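Local coordinates for protein GlcNAc-alpha-1,4-Gal-releasing endo-beta-galactosidase (Clostridium perfringens, PDB 1UPS) that probably hydrolyses internal beta-galactosidic bonds in glycans to release GlcNAc-alpha-1,4-Gal, as a calcium-binding member of glycoside hydrolase family 16, at residues A[250-254]-A[267-271]; A[130-134]-A[147-151]; A[48-54]-A[97-102]; A[62-66]-A[82-87]; A[181-185]-A[227-231]. All coordinates share one frame; numbering follows the deposited sequence.

Contact 1 (A[250-254]-A[267-271]); sequences LNIYT and KEWAI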
# COMPACT_ATOMS: atom_id res chain seq x y z
N LEU A 250 -5.38 -0.88 14.57
CA LEU A 250 -3.97 -1.09 14.86
C LEU A 250 -3.91 -2.25 15.85
O LEU A 250 -4.49 -2.17 16.93
CB LEU A 250 -3.35 0.18 15.50
CG LEU A 250 -3.02 1.30 14.53
CD1 LEU A 250 -2.89 2.67 15.30
CD2 LEU A 250 -1.76 0.99 13.75
N ASN A 251 -3.22 -3.32 15.49
CA ASN A 251 -3.23 -4.52 16.32
C ASN A 251 -2.02 -5.42 16.15
O ASN A 251 -1.14 -5.18 15.29
CB ASN A 251 -4.61 -5.26 16.26
CG ASN A 251 -4.91 -5.92 14.92
OD1 ASN A 251 -4.36 -5.57 13.89
ND2 ASN A 251 -5.84 -6.90 14.95
N ILE A 252 -1.94 -6.43 17.01
CA ILE A 252 -0.85 -7.39 16.98
C ILE A 252 -1.45 -8.77 17.25
O ILE A 252 -2.45 -8.87 17.94
CB ILE A 252 0.23 -6.99 18.02
CG1 ILE A 252 1.45 -7.93 17.92
CG2 ILE A 252 -0.36 -6.88 19.46
CD1 ILE A 252 2.74 -7.36 18.62
N TYR A 253 -0.85 -9.80 16.65
CA TYR A 253 -1.42 -11.14 16.68
C TYR A 253 -0.36 -12.17 17.02
O TYR A 253 0.83 -11.98 16.71
CB TYR A 253 -1.85 -11.55 15.29
CG TYR A 253 -2.96 -10.80 14.64
CD1 TYR A 253 -2.73 -9.58 14.00
CD2 TYR A 253 -4.27 -11.34 14.62
CE1 TYR A 253 -3.78 -8.91 13.33
CE2 TYR A 253 -5.32 -10.67 13.97
CZ TYR A 253 -5.05 -9.45 13.33
OH TYR A 253 -6.07 -8.77 12.67
N THR A 254 -0.80 -13.27 17.61
CA THR A 254 -0.03 -14.52 17.51
C THR A 254 -0.98 -15.72 17.47
O THR A 254 -2.18 -15.55 17.72
CB THR A 254 1.05 -14.62 18.61
OG1 THR A 254 1.96 -15.71 18.29
CG2 THR A 254 0.43 -15.00 19.98
N LYS A 267 4.39 -10.49 23.23
CA LYS A 267 4.46 -10.04 21.83
C LYS A 267 4.06 -8.57 21.86
O LYS A 267 2.94 -8.24 22.29
CB LYS A 267 3.53 -10.83 20.91
CG LYS A 267 3.51 -12.36 21.12
CD LYS A 267 4.91 -12.99 21.00
CE LYS A 267 4.78 -14.51 21.25
NZ LYS A 267 6.11 -15.21 21.28
N GLU A 268 4.96 -7.69 21.42
CA GLU A 268 4.66 -6.28 21.51
C GLU A 268 5.33 -5.47 20.42
O GLU A 268 6.41 -5.84 19.95
CB GLU A 268 5.03 -5.72 22.89
CG GLU A 268 6.46 -5.94 23.34
CD GLU A 268 6.67 -5.51 24.80
OE1 GLU A 268 7.74 -4.98 25.13
OE2 GLU A 268 5.75 -5.67 25.62
N TRP A 269 4.69 -4.38 20.05
CA TRP A 269 5.29 -3.36 19.19
C TRP A 269 4.96 -1.97 19.68
O TRP A 269 4.16 -1.81 20.61
CB TRP A 269 4.89 -3.52 17.72
CG TRP A 269 3.42 -3.25 17.33
CD1 TRP A 269 2.28 -3.60 18.02
CD2 TRP A 269 2.98 -2.63 16.13
NE1 TRP A 269 1.16 -3.21 17.31
CE2 TRP A 269 1.56 -2.62 16.15
CE3 TRP A 269 3.64 -2.07 15.03
CZ2 TRP A 269 0.80 -2.08 15.10
CZ3 TRP A 269 2.89 -1.53 13.99
CH2 TRP A 269 1.48 -1.54 14.03
N ALA A 270 5.59 -0.96 19.07
CA ALA A 270 5.48 0.39 19.59
C ALA A 270 5.13 1.36 18.48
O ALA A 270 5.78 1.37 17.43
CB ALA A 270 6.80 0.83 20.27
N ILE A 271 4.07 2.15 18.69
CA ILE A 271 3.67 3.16 17.70
C ILE A 271 3.83 4.56 18.30
O ILE A 271 3.14 4.90 19.25
CB ILE A 271 2.22 2.93 17.24
CG1 ILE A 271 2.02 1.47 16.78
CG2 ILE A 271 1.85 3.89 16.10
CD1 ILE A 271 0.71 0.89 17.23
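L250 and I252 of strand 246-254 pack against W269 and its neighbours on strand 267-279, joining the two sheets of the family 16 beta-sandwich near one end. The segment axes approach to 7.6 Å, with N-to-C directions 155° apart, and the link between them is made by side chains. Among the apolar contacts, I252 reaches the opposing backbone: its CG1 is anti to the backbone N (chi1 -175°) and the chain stays extended to CD1, which lies 3.6 Å from E268 N and also 3.8 Å from W269 CD1 of the indole. L250 meets the far rim of the same indole at about a right angle, L250 CD2 lying 4.1 Å from W269 CH2. L250 CD2 also lies 4.3 Å from I271 CD1, a methyl that itself lies over one face of the W269 ring. At the other end the aliphatic part of K267 is used, K267 CG being 4.2 Å from T254 CB. The polar groups look elsewhere. W269 NE1 passes N251 O at 3.6 Å but is hydrogen-bonded to E76 OE2, while K267 NZ is held by the carbonyls of V264 and N262. Within its own strand N251 gives ND2 to Y253 OH at 3.0 Å (158°), in the amide plane, and its OD1 accepts from W149 NE1. The chemistry therefore implies an interface closed by dispersion and apolar burial, with the polar ends of W269 and K267 satisfied outside it.

Contact 2 (A[130-134]-A[147-151]); sequences YFEIR and AWWMV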
# COMPACT_ATOMS: atom_id res chain seq x y z
N TYR A 130 -3.40 11.40 3.20
CA TYR A 130 -2.03 10.92 3.43
C TYR A 130 -1.96 10.41 4.87
O TYR A 130 -2.11 11.19 5.82
CB TYR A 130 -1.01 12.08 3.22
CG TYR A 130 0.43 11.56 3.12
CD1 TYR A 130 1.17 11.27 4.27
CD2 TYR A 130 1.01 11.32 1.88
CE1 TYR A 130 2.49 10.76 4.17
CE2 TYR A 130 2.31 10.81 1.78
CZ TYR A 130 3.05 10.54 2.92
OH TYR A 130 4.33 10.05 2.79
N PHE A 131 -1.80 9.10 5.03
CA PHE A 131 -1.88 8.44 6.34
C PHE A 131 -0.50 7.99 6.76
O PHE A 131 0.22 7.44 5.93
CB PHE A 131 -2.75 7.18 6.18
CG PHE A 131 -4.18 7.48 5.83
CD1 PHE A 131 -4.54 7.90 4.54
CD2 PHE A 131 -5.18 7.36 6.80
CE1 PHE A 131 -5.89 8.19 4.23
CE2 PHE A 131 -6.51 7.64 6.51
CZ PHE A 131 -6.88 8.06 5.23
N GLU A 132 -0.11 8.21 8.02
CA GLU A 132 1.27 7.92 8.40
C GLU A 132 1.37 7.42 9.83
O GLU A 132 0.68 7.95 10.71
CB GLU A 132 2.12 9.19 8.22
CG GLU A 132 3.60 9.06 8.59
CD GLU A 132 4.37 10.34 8.26
OE1 GLU A 132 4.96 10.95 9.19
OE2 GLU A 132 4.38 10.74 7.06
N ILE A 133 2.20 6.40 10.05
CA ILE A 133 2.61 6.07 11.41
C ILE A 133 4.13 6.03 11.49
O ILE A 133 4.83 5.90 10.47
CB ILE A 133 2.02 4.72 11.91
CG1 ILE A 133 2.66 3.51 11.17
CG2 ILE A 133 0.46 4.77 11.84
CD1 ILE A 133 2.25 2.09 11.75
N ARG A 134 4.64 6.17 12.71
CA ARG A 134 6.05 5.94 12.97
C ARG A 134 6.07 4.84 14.00
O ARG A 134 5.43 4.95 15.04
CB ARG A 134 6.71 7.22 13.49
CG ARG A 134 8.18 7.07 13.84
CD ARG A 134 8.86 8.45 14.02
NE ARG A 134 10.30 8.36 14.29
CZ ARG A 134 10.84 8.31 15.51
NH1 ARG A 134 10.07 8.30 16.58
NH2 ARG A 134 12.17 8.27 15.66
N ALA A 147 -0.18 -5.32 12.67
CA ALA A 147 -0.93 -4.81 11.53
C ALA A 147 -1.48 -3.40 11.74
O ALA A 147 -1.98 -3.06 12.82
CB ALA A 147 -2.07 -5.77 11.16
N TRP A 148 -1.34 -2.59 10.68
CA TRP A 148 -2.02 -1.30 10.58
C TRP A 148 -2.86 -1.46 9.34
O TRP A 148 -2.33 -1.69 8.24
CB TRP A 148 -1.00 -0.19 10.38
CG TRP A 148 -1.61 1.16 10.06
CD1 TRP A 148 -2.85 1.65 10.40
CD2 TRP A 148 -0.95 2.21 9.34
NE1 TRP A 148 -3.01 2.93 9.90
CE2 TRP A 148 -1.85 3.31 9.27
CE3 TRP A 148 0.30 2.34 8.74
CZ2 TRP A 148 -1.53 4.50 8.60
CZ3 TRP A 148 0.63 3.53 8.08
CH2 TRP A 148 -0.29 4.59 8.02
N TRP A 149 -4.18 -1.42 9.50
CA TRP A 149 -5.05 -1.69 8.36
C TRP A 149 -6.34 -0.88 8.42
O TRP A 149 -6.71 -0.33 9.46
CB TRP A 149 -5.36 -3.20 8.22
CG TRP A 149 -5.78 -3.96 9.48
CD1 TRP A 149 -5.08 -4.09 10.67
CD2 TRP A 149 -6.95 -4.79 9.61
NE1 TRP A 149 -5.77 -4.93 11.52
CE2 TRP A 149 -6.91 -5.38 10.90
CE3 TRP A 149 -8.04 -5.09 8.76
CZ2 TRP A 149 -7.93 -6.24 11.38
CZ3 TRP A 149 -9.05 -5.96 9.24
CH2 TRP A 149 -8.98 -6.52 10.54
N MET A 150 -7.03 -0.82 7.28
CA MET A 150 -8.25 -0.03 7.17
C MET A 150 -9.30 -0.89 6.50
O MET A 150 -8.98 -1.73 5.67
CB MET A 150 -7.99 1.24 6.35
CG MET A 150 -6.92 2.14 7.03
SD MET A 150 -6.58 3.66 6.09
CE MET A 150 -8.15 4.49 6.36
N VAL A 151 -10.55 -0.69 6.91
CA VAL A 151 -11.68 -1.43 6.36
C VAL A 151 -12.81 -0.47 6.02
O VAL A 151 -12.99 0.54 6.70
CB VAL A 151 -12.19 -2.53 7.36
CG1 VAL A 151 -11.13 -3.63 7.53
CG2 VAL A 151 -12.58 -1.93 8.74
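In the core of the beta-sandwich, strand 129-136 of one sheet faces strand 145-152 of the other, F131 and I133 meeting W148 and M150. The segment axes stay 10.1 Å apart, too far for backbone pairing, and their directions differ by 158°, so side chains fill the gap. W148 has the largest share of the contact. Its CG is anti to the backbone N (chi1 171°), and the indole projects between the sheets and passes I133 in the opposite direction. I133 CG2 sits over the six-membered ring of W148 in a CH-pi contact, 3.6 Å from the centroid and only 5° off the normal; I133 CG1 is 3.6 Å from W148 CE3. The rim of the indole runs against the F131 backbone, with F131 O near the ring plane and 3.6 Å from W148 CH2, while F131 CB rests 3.8 Å from W148 CZ2. Farther along, M150 places SD over one face of the F131 ring, 4.3 Å from its centroid, a Met-aromatic contact. The bend at the end of its chain brings M150 CE to 3.6 Å from F131 CE2. Such interlocking of aromatic and aliphatic side chains between facing antiparallel sheets is typical of the concanavalin-like jelly roll of family 16 hydrolases.

Contact 3 (A[48-54]-A[97-102]); sequences WTDYYLP and AIMSFD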
# COMPACT_ATOMS: atom_id res chain seq x y z
N TRP A 48 -10.43 6.22 19.84
CA TRP A 48 -10.23 4.76 19.78
C TRP A 48 -11.13 3.99 20.74
O TRP A 48 -11.43 4.46 21.86
CB TRP A 48 -8.77 4.40 20.13
CG TRP A 48 -7.76 5.10 19.30
CD1 TRP A 48 -7.03 6.21 19.65
CD2 TRP A 48 -7.38 4.78 17.96
NE1 TRP A 48 -6.20 6.58 18.62
CE2 TRP A 48 -6.41 5.73 17.56
CE3 TRP A 48 -7.76 3.78 17.04
CZ2 TRP A 48 -5.80 5.71 16.30
CZ3 TRP A 48 -7.16 3.75 15.78
CH2 TRP A 48 -6.19 4.73 15.41
N THR A 49 -11.50 2.78 20.32
CA THR A 49 -11.94 1.76 21.25
C THR A 49 -10.87 0.67 21.39
O THR A 49 -10.12 0.41 20.45
CB THR A 49 -13.33 1.21 20.85
OG1 THR A 49 -13.80 0.32 21.87
CG2 THR A 49 -13.29 0.35 19.55
N ASP A 50 -10.78 0.06 22.57
CA ASP A 50 -9.77 -0.97 22.82
C ASP A 50 -10.35 -2.39 22.79
O ASP A 50 -9.97 -3.27 23.57
CB ASP A 50 -8.95 -0.67 24.09
CG ASP A 50 -9.81 -0.44 25.32
OD1 ASP A 50 -9.22 -0.20 26.41
OD2 ASP A 50 -11.06 -0.47 25.30
N TYR A 51 -11.25 -2.61 21.85
CA TYR A 51 -11.78 -3.94 21.60
C TYR A 51 -11.62 -4.27 20.12
O TYR A 51 -11.80 -3.39 19.25
CB TYR A 51 -13.27 -3.99 21.95
CG TYR A 51 -13.57 -3.90 23.43
CD1 TYR A 51 -13.62 -2.67 24.08
CD2 TYR A 51 -13.83 -5.05 24.17
CE1 TYR A 51 -13.90 -2.58 25.44
CE2 TYR A 51 -14.12 -4.98 25.54
CZ TYR A 51 -14.15 -3.74 26.16
OH TYR A 51 -14.45 -3.65 27.50
N TYR A 52 -11.35 -5.54 19.84
CA TYR A 52 -11.14 -6.00 18.48
C TYR A 52 -12.49 -6.51 17.93
O TYR A 52 -13.03 -7.48 18.46
CB TYR A 52 -10.06 -7.11 18.48
CG TYR A 52 -9.70 -7.68 17.11
CD1 TYR A 52 -9.79 -6.89 15.96
CD2 TYR A 52 -9.25 -8.99 16.98
CE1 TYR A 52 -9.46 -7.43 14.68
CE2 TYR A 52 -8.91 -9.53 15.72
CZ TYR A 52 -9.02 -8.74 14.58
OH TYR A 52 -8.71 -9.29 13.35
N LEU A 53 -13.03 -5.85 16.90
CA LEU A 53 -14.29 -6.30 16.23
C LEU A 53 -15.30 -6.99 17.18
O LEU A 53 -15.73 -8.12 16.94
CB LEU A 53 -13.99 -7.21 15.03
CG LEU A 53 -13.05 -6.61 13.97
CD1 LEU A 53 -12.59 -7.68 12.97
CD2 LEU A 53 -13.73 -5.44 13.24
N PRO A 54 -15.68 -6.29 18.26
CA PRO A 54 -16.46 -6.93 19.34
C PRO A 54 -17.85 -7.42 18.94
O PRO A 54 -18.40 -8.28 19.63
CB PRO A 54 -16.53 -5.84 20.42
CG PRO A 54 -16.36 -4.53 19.66
CD PRO A 54 -15.38 -4.87 18.55
N ALA A 97 -5.96 -5.26 20.08
CA ALA A 97 -6.31 -4.28 19.03
C ALA A 97 -6.94 -2.99 19.57
O ALA A 97 -7.68 -3.01 20.57
CB ALA A 97 -7.29 -4.92 18.01
N ILE A 98 -6.68 -1.88 18.86
CA ILE A 98 -7.54 -0.70 19.00
C ILE A 98 -8.17 -0.40 17.65
O ILE A 98 -7.59 -0.75 16.60
CB ILE A 98 -6.79 0.53 19.60
CG1 ILE A 98 -5.67 1.03 18.66
CG2 ILE A 98 -6.24 0.18 20.99
CD1 ILE A 98 -5.11 2.42 19.03
N MET A 99 -9.35 0.21 17.66
CA MET A 99 -10.02 0.55 16.40
C MET A 99 -10.57 1.96 16.48
O MET A 99 -10.95 2.39 17.55
CB MET A 99 -11.18 -0.40 16.12
CG MET A 99 -10.87 -1.89 16.28
SD MET A 99 -12.06 -2.95 15.45
CE MET A 99 -13.63 -2.44 16.31
N SER A 100 -10.60 2.66 15.34
CA SER A 100 -11.14 4.03 15.29
C SER A 100 -12.66 4.10 15.06
O SER A 100 -13.19 5.14 14.65
CB SER A 100 -10.39 4.86 14.22
OG SER A 100 -10.82 4.50 12.91
N PHE A 101 -13.36 3.00 15.34
CA PHE A 101 -14.81 2.90 15.12
C PHE A 101 -15.34 1.71 15.92
O PHE A 101 -14.57 0.89 16.45
CB PHE A 101 -15.11 2.66 13.62
CG PHE A 101 -14.55 1.35 13.13
CD1 PHE A 101 -13.22 1.27 12.72
CD2 PHE A 101 -15.33 0.19 13.16
CE1 PHE A 101 -12.67 0.03 12.32
CE2 PHE A 101 -14.79 -1.05 12.76
CZ PHE A 101 -13.46 -1.12 12.34
N ASP A 102 -16.67 1.62 16.00
CA ASP A 102 -17.34 0.47 16.60
C ASP A 102 -18.67 0.42 15.88
O ASP A 102 -19.49 1.32 16.04
CB ASP A 102 -17.51 0.71 18.11
CG ASP A 102 -18.11 -0.47 18.85
OD1 ASP A 102 -18.28 -0.33 20.10
OD2 ASP A 102 -18.43 -1.54 18.31
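M99 O accepts T49 N of the 48-54 loop in a nearly straight hydrogen bond of 2.9 Å (165° at the hydrogen), with the CA-H of W48 as a weaker second contact. T49 O is treated likewise, accepting M99 N at 2.9 Å in its carbonyl plane while I98 CA approaches as well. T49 and M99 thus form a single antiparallel hydrogen-bonded bridge that adds the loop to the edge strand 94-99 of the six-stranded sheet. Flanking it, W48 lays one face of its indole against I98: I98 CD1 is 3.7 Å from the centroid of the W48 six-membered ring, in a CH-pi contact offset toward the rim. The far end of the indole also reaches S100, W48 CZ3 being 3.8 Å from S100 CB, and NE1 of W48 is hydrogen-bonded to D36 OD1. M99 supplies the other anchor. M99 SD receives a weak hydrogen bond from L53 N at 3.4 Å (164°); the turn about CG-SD (chi3 -59°) then lays M99 CE 3.7 Å from P54 CD. Y52 CB packs on A97 CB at 3.6 Å, and Y52 OH is hydrogen-bonded to Y253 OH. The carbonyl oxygens of Y51, A97 and F101 are buried here without a partner. The chemistry implies a loop held by one two-bond bridge and a weak N-H...S bond, with apolar packing that probably offsets the cost of those three carbonyls.

Contact 4 (A[62-66]-A[82-87]); sequences SAKAN and QKPWCP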
# COMPACT_ATOMS: atom_id res chain seq x y z
N SER A 62 -13.87 -10.74 25.91
CA SER A 62 -12.74 -11.56 25.40
C SER A 62 -11.88 -10.78 24.40
O SER A 62 -10.69 -11.05 24.26
CB SER A 62 -13.22 -12.91 24.79
OG SER A 62 -14.11 -12.79 23.66
N ALA A 63 -12.50 -9.81 23.73
CA ALA A 63 -11.88 -9.10 22.62
C ALA A 63 -11.12 -7.85 23.07
O ALA A 63 -10.58 -7.11 22.25
CB ALA A 63 -12.94 -8.75 21.56
N LYS A 64 -11.07 -7.61 24.38
CA LYS A 64 -10.35 -6.44 24.91
C LYS A 64 -8.82 -6.53 24.73
O LYS A 64 -8.23 -7.59 24.94
CB LYS A 64 -10.68 -6.21 26.40
CG LYS A 64 -10.24 -4.81 26.89
CD LYS A 64 -10.98 -4.34 28.13
CE LYS A 64 -10.58 -2.89 28.50
NZ LYS A 64 -11.56 -1.85 28.02
N ALA A 65 -8.21 -5.40 24.37
CA ALA A 65 -6.77 -5.31 24.13
C ALA A 65 -6.00 -5.16 25.43
O ALA A 65 -6.52 -4.61 26.40
CB ALA A 65 -6.47 -4.12 23.23
N ASN A 66 -4.76 -5.65 25.42
CA ASN A 66 -3.79 -5.25 26.42
C ASN A 66 -2.80 -4.30 25.80
O ASN A 66 -2.41 -4.49 24.66
CB ASN A 66 -3.10 -6.45 27.05
CG ASN A 66 -4.07 -7.27 27.89
OD1 ASN A 66 -4.73 -6.75 28.81
ND2 ASN A 66 -4.19 -8.55 27.55
N GLN A 82 -2.64 -14.62 27.87
CA GLN A 82 -3.79 -13.96 27.24
C GLN A 82 -4.71 -14.99 26.58
O GLN A 82 -4.23 -15.98 26.01
CB GLN A 82 -3.30 -12.91 26.22
CG GLN A 82 -4.39 -12.06 25.60
CD GLN A 82 -3.85 -10.79 24.99
OE1 GLN A 82 -2.91 -10.19 25.53
NE2 GLN A 82 -4.43 -10.37 23.87
N LYS A 83 -6.03 -14.78 26.68
CA LYS A 83 -6.98 -15.73 26.06
C LYS A 83 -7.29 -15.35 24.62
O LYS A 83 -7.11 -14.19 24.24
CB LYS A 83 -8.28 -15.79 26.86
CG LYS A 83 -8.05 -16.25 28.30
CD LYS A 83 -9.40 -16.61 28.94
CE LYS A 83 -9.25 -17.62 30.05
NZ LYS A 83 -8.52 -17.04 31.22
N PRO A 84 -7.78 -16.30 23.80
CA PRO A 84 -8.18 -15.96 22.43
C PRO A 84 -9.21 -14.82 22.40
O PRO A 84 -10.05 -14.76 23.31
CB PRO A 84 -8.80 -17.25 21.88
CG PRO A 84 -8.18 -18.37 22.72
CD PRO A 84 -7.92 -17.74 24.10
N TRP A 85 -9.16 -13.96 21.37
CA TRP A 85 -10.02 -12.77 21.34
C TRP A 85 -11.49 -13.12 21.08
O TRP A 85 -12.38 -12.43 21.57
CB TRP A 85 -9.48 -11.71 20.37
CG TRP A 85 -9.72 -12.04 18.94
CD1 TRP A 85 -8.94 -12.84 18.14
CD2 TRP A 85 -10.82 -11.61 18.13
NE1 TRP A 85 -9.50 -12.93 16.88
CE2 TRP A 85 -10.65 -12.17 16.84
CE3 TRP A 85 -11.92 -10.76 18.36
CZ2 TRP A 85 -11.54 -11.94 15.79
CZ3 TRP A 85 -12.81 -10.53 17.30
CH2 TRP A 85 -12.62 -11.13 16.04
N CYS A 86 -11.75 -14.20 20.34
CA CYS A 86 -13.12 -14.53 19.92
C CYS A 86 -13.17 -16.02 19.51
O CYS A 86 -13.27 -16.29 18.31
CB CYS A 86 -13.46 -13.64 18.70
SG CYS A 86 -15.16 -13.10 18.32
N PRO A 87 -13.07 -16.95 20.46
CA PRO A 87 -12.84 -18.37 20.14
C PRO A 87 -13.91 -19.00 19.24
O PRO A 87 -13.62 -19.92 18.47
CB PRO A 87 -12.85 -19.07 21.51
CG PRO A 87 -12.77 -18.00 22.55
CD PRO A 87 -13.16 -16.71 21.92
O HOH W 1 -8.97 -12.41 25.71
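N66 and Q82 meet through their amides, and S62 and A63 meet W85, where two loops run beside the C57-C86 disulfide and C86 occupies the N-cap position before the short helix 87-90. The two amides come from opposite directions with planes 75° apart. N66 gives ND2 to Q82 OE1 at 2.9 Å (161° at the hydrogen); the acceptor lies in the N66 amide plane, but the donor stands above the Q82 carbonyl plane, off its lone pairs. The same OE1 also accepts from T79 N, and Q82 NE2 bonds S96 OG, which fixes the Q82 amide in its rotation. At the other end W85 is turned edge-on to A63. Its CG lies between the backbone N and the carbonyl carbon (chi1 75°), and the indole presents its rim, with A63 CB in the ring plane and 3.9 Å from W85 CE3. NE1 of the indole is hydrogen-bonded to D90 OD1, and the ring also meets that of Y52 at an oblique angle. S62 approaches the W85 backbone instead of the ring: S62 OG is 2.7 Å from W85 O, with D59 O as another acceptor for its hydroxyl. W85 CA also makes a CA-H...O contact of 3.5 Å with S62 O. That carbonyl also takes one proton of a bridging water at 2.6 Å, and the water gives its other to K83 O at 3.0 Å.

Contact 5 (A[181-185]-A[227-231]); sequences TWRIA and KFYYD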
# COMPACT_ATOMS: atom_id res chain seq x y z
N THR A 181 11.40 -7.22 6.13
CA THR A 181 10.31 -6.95 5.17
C THR A 181 9.33 -5.89 5.63
O THR A 181 9.31 -5.49 6.80
CB THR A 181 9.49 -8.23 4.86
OG1 THR A 181 8.83 -8.66 6.07
CG2 THR A 181 10.39 -9.42 4.43
N TRP A 182 8.53 -5.43 4.67
CA TRP A 182 7.32 -4.66 4.94
C TRP A 182 6.23 -5.33 4.08
O TRP A 182 6.24 -5.25 2.85
CB TRP A 182 7.50 -3.17 4.57
CG TRP A 182 6.22 -2.35 4.72
CD1 TRP A 182 5.05 -2.73 5.35
CD2 TRP A 182 6.00 -1.01 4.24
NE1 TRP A 182 4.12 -1.72 5.27
CE2 TRP A 182 4.67 -0.65 4.61
CE3 TRP A 182 6.79 -0.07 3.55
CZ2 TRP A 182 4.12 0.60 4.30
CZ3 TRP A 182 6.23 1.16 3.23
CH2 TRP A 182 4.91 1.49 3.62
N ARG A 183 5.33 -6.03 4.75
CA ARG A 183 4.21 -6.71 4.11
C ARG A 183 3.05 -5.74 3.92
O ARG A 183 2.62 -5.09 4.87
CB ARG A 183 3.76 -7.88 5.00
CG ARG A 183 2.70 -8.77 4.37
CD ARG A 183 2.46 -10.04 5.20
NE ARG A 183 1.35 -10.87 4.74
CZ ARG A 183 1.46 -12.09 4.21
NH1 ARG A 183 2.65 -12.65 3.99
NH2 ARG A 183 0.36 -12.75 3.85
N ILE A 184 2.54 -5.68 2.69
CA ILE A 184 1.43 -4.80 2.30
C ILE A 184 0.44 -5.67 1.52
O ILE A 184 0.86 -6.50 0.69
CB ILE A 184 1.94 -3.65 1.41
CG1 ILE A 184 2.90 -2.74 2.18
CG2 ILE A 184 0.76 -2.78 0.89
CD1 ILE A 184 3.79 -1.87 1.26
N ALA A 185 -0.85 -5.50 1.79
CA ALA A 185 -1.87 -6.31 1.09
C ALA A 185 -3.18 -5.54 0.92
O ALA A 185 -3.40 -4.54 1.60
CB ALA A 185 -2.12 -7.65 1.84
N LYS A 227 -0.57 4.61 -2.66
CA LYS A 227 0.89 4.74 -2.79
C LYS A 227 1.49 4.63 -1.40
O LYS A 227 1.08 5.34 -0.48
CB LYS A 227 1.23 6.08 -3.45
CG LYS A 227 0.88 6.06 -4.93
CD LYS A 227 1.22 7.34 -5.65
CE LYS A 227 0.84 7.21 -7.14
NZ LYS A 227 1.35 8.40 -7.93
N PHE A 228 2.45 3.71 -1.26
CA PHE A 228 3.04 3.40 0.05
C PHE A 228 4.47 3.89 0.13
O PHE A 228 5.24 3.65 -0.79
CB PHE A 228 2.98 1.88 0.26
CG PHE A 228 1.57 1.35 0.22
CD1 PHE A 228 0.81 1.30 1.38
CD2 PHE A 228 1.01 0.95 -0.98
CE1 PHE A 228 -0.52 0.82 1.35
CE2 PHE A 228 -0.32 0.47 -1.03
CZ PHE A 228 -1.07 0.41 0.13
N TYR A 229 4.81 4.55 1.25
CA TYR A 229 6.11 5.21 1.43
C TYR A 229 6.81 4.71 2.69
O TYR A 229 6.19 4.60 3.75
CB TYR A 229 5.92 6.74 1.57
CG TYR A 229 5.32 7.37 0.35
CD1 TYR A 229 6.14 7.93 -0.64
CD2 TYR A 229 3.93 7.40 0.16
CE1 TYR A 229 5.58 8.50 -1.78
CE2 TYR A 229 3.37 7.95 -0.97
CZ TYR A 229 4.20 8.51 -1.93
OH TYR A 229 3.64 9.07 -3.07
N TYR A 230 8.10 4.38 2.55
CA TYR A 230 8.93 3.95 3.67
C TYR A 230 9.97 5.01 3.90
O TYR A 230 10.76 5.30 3.00
CB TYR A 230 9.64 2.64 3.32
CG TYR A 230 10.58 2.10 4.40
CD1 TYR A 230 10.07 1.43 5.52
CD2 TYR A 230 11.98 2.22 4.27
CE1 TYR A 230 10.91 0.90 6.50
CE2 TYR A 230 12.85 1.69 5.25
CZ TYR A 230 12.30 1.02 6.35
OH TYR A 230 13.12 0.49 7.33
N ASP A 231 9.99 5.57 5.11
CA ASP A 231 10.89 6.69 5.43
C ASP A 231 10.86 7.74 4.32
O ASP A 231 11.91 8.22 3.86
CB ASP A 231 12.31 6.16 5.68
CG ASP A 231 12.40 5.37 6.96
OD1 ASP A 231 13.44 4.71 7.18
OD2 ASP A 231 11.46 5.35 7.78
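W182 spans the gap between the two sheets of the jelly-roll sandwich, from strand 181-187 to strand 225-230, which run antiparallel with segment axes 10.3 Å apart. Its CB points toward the opposing strand, and with CG anti to the backbone N (chi1 175°) the indole goes straight on into the core. On the pyrrole side NE1 bonds I171 O, outside the pair. Along the six-membered ring, W182 CE3 lies 3.9 Å from Y230 CB, and W182 CZ3 comes closer to the same atom at 3.7 Å, the two side chains sliding past each other in opposite directions. At the tip W182 CH2 reaches the backbone, 3.4 Å from Y229 O, and F228 CB, 3.9 Å away. All three approach the indole obliquely. From its own strand I184 CD1 sits above the centre of the ring, and Y217 meets W182 edge-to-face, so the tryptophan is wedged between neighbours of both sheets. I184 then continues the contact along the strand: I184 CD1 also lies 4.0 Å from F228 CG, and its CG2 lies over the centre of the phenyl face. In this CH-pi contact I184 CG2 stands 3.8 Å from the F228 centroid, 11° off the ring normal.

Contacts 1, 2 and 5 all join the same two sheets of the sandwich; the centres of contacts 2 and 5 are about 10 Å apart, those of 1 and 2 about 13 Å. Contacts 1 and 2 share neighbouring strands, tied by N251 O to A147 N (2.8 Å). Contact 3 joins contact 1 through L250 O and I98 N (2.9 Å), and contact 4 extends contact 3 outward, D50 O meeting A65 N at 2.9 Å. Contacts 4 and 5 are the farthest apart, about 28 Å between centres. The calcium ion lies about 8 Å from the side chain of I271 and about 10 Å from that of I133; R134 of contact 2 forms a salt bridge with its ligand D272.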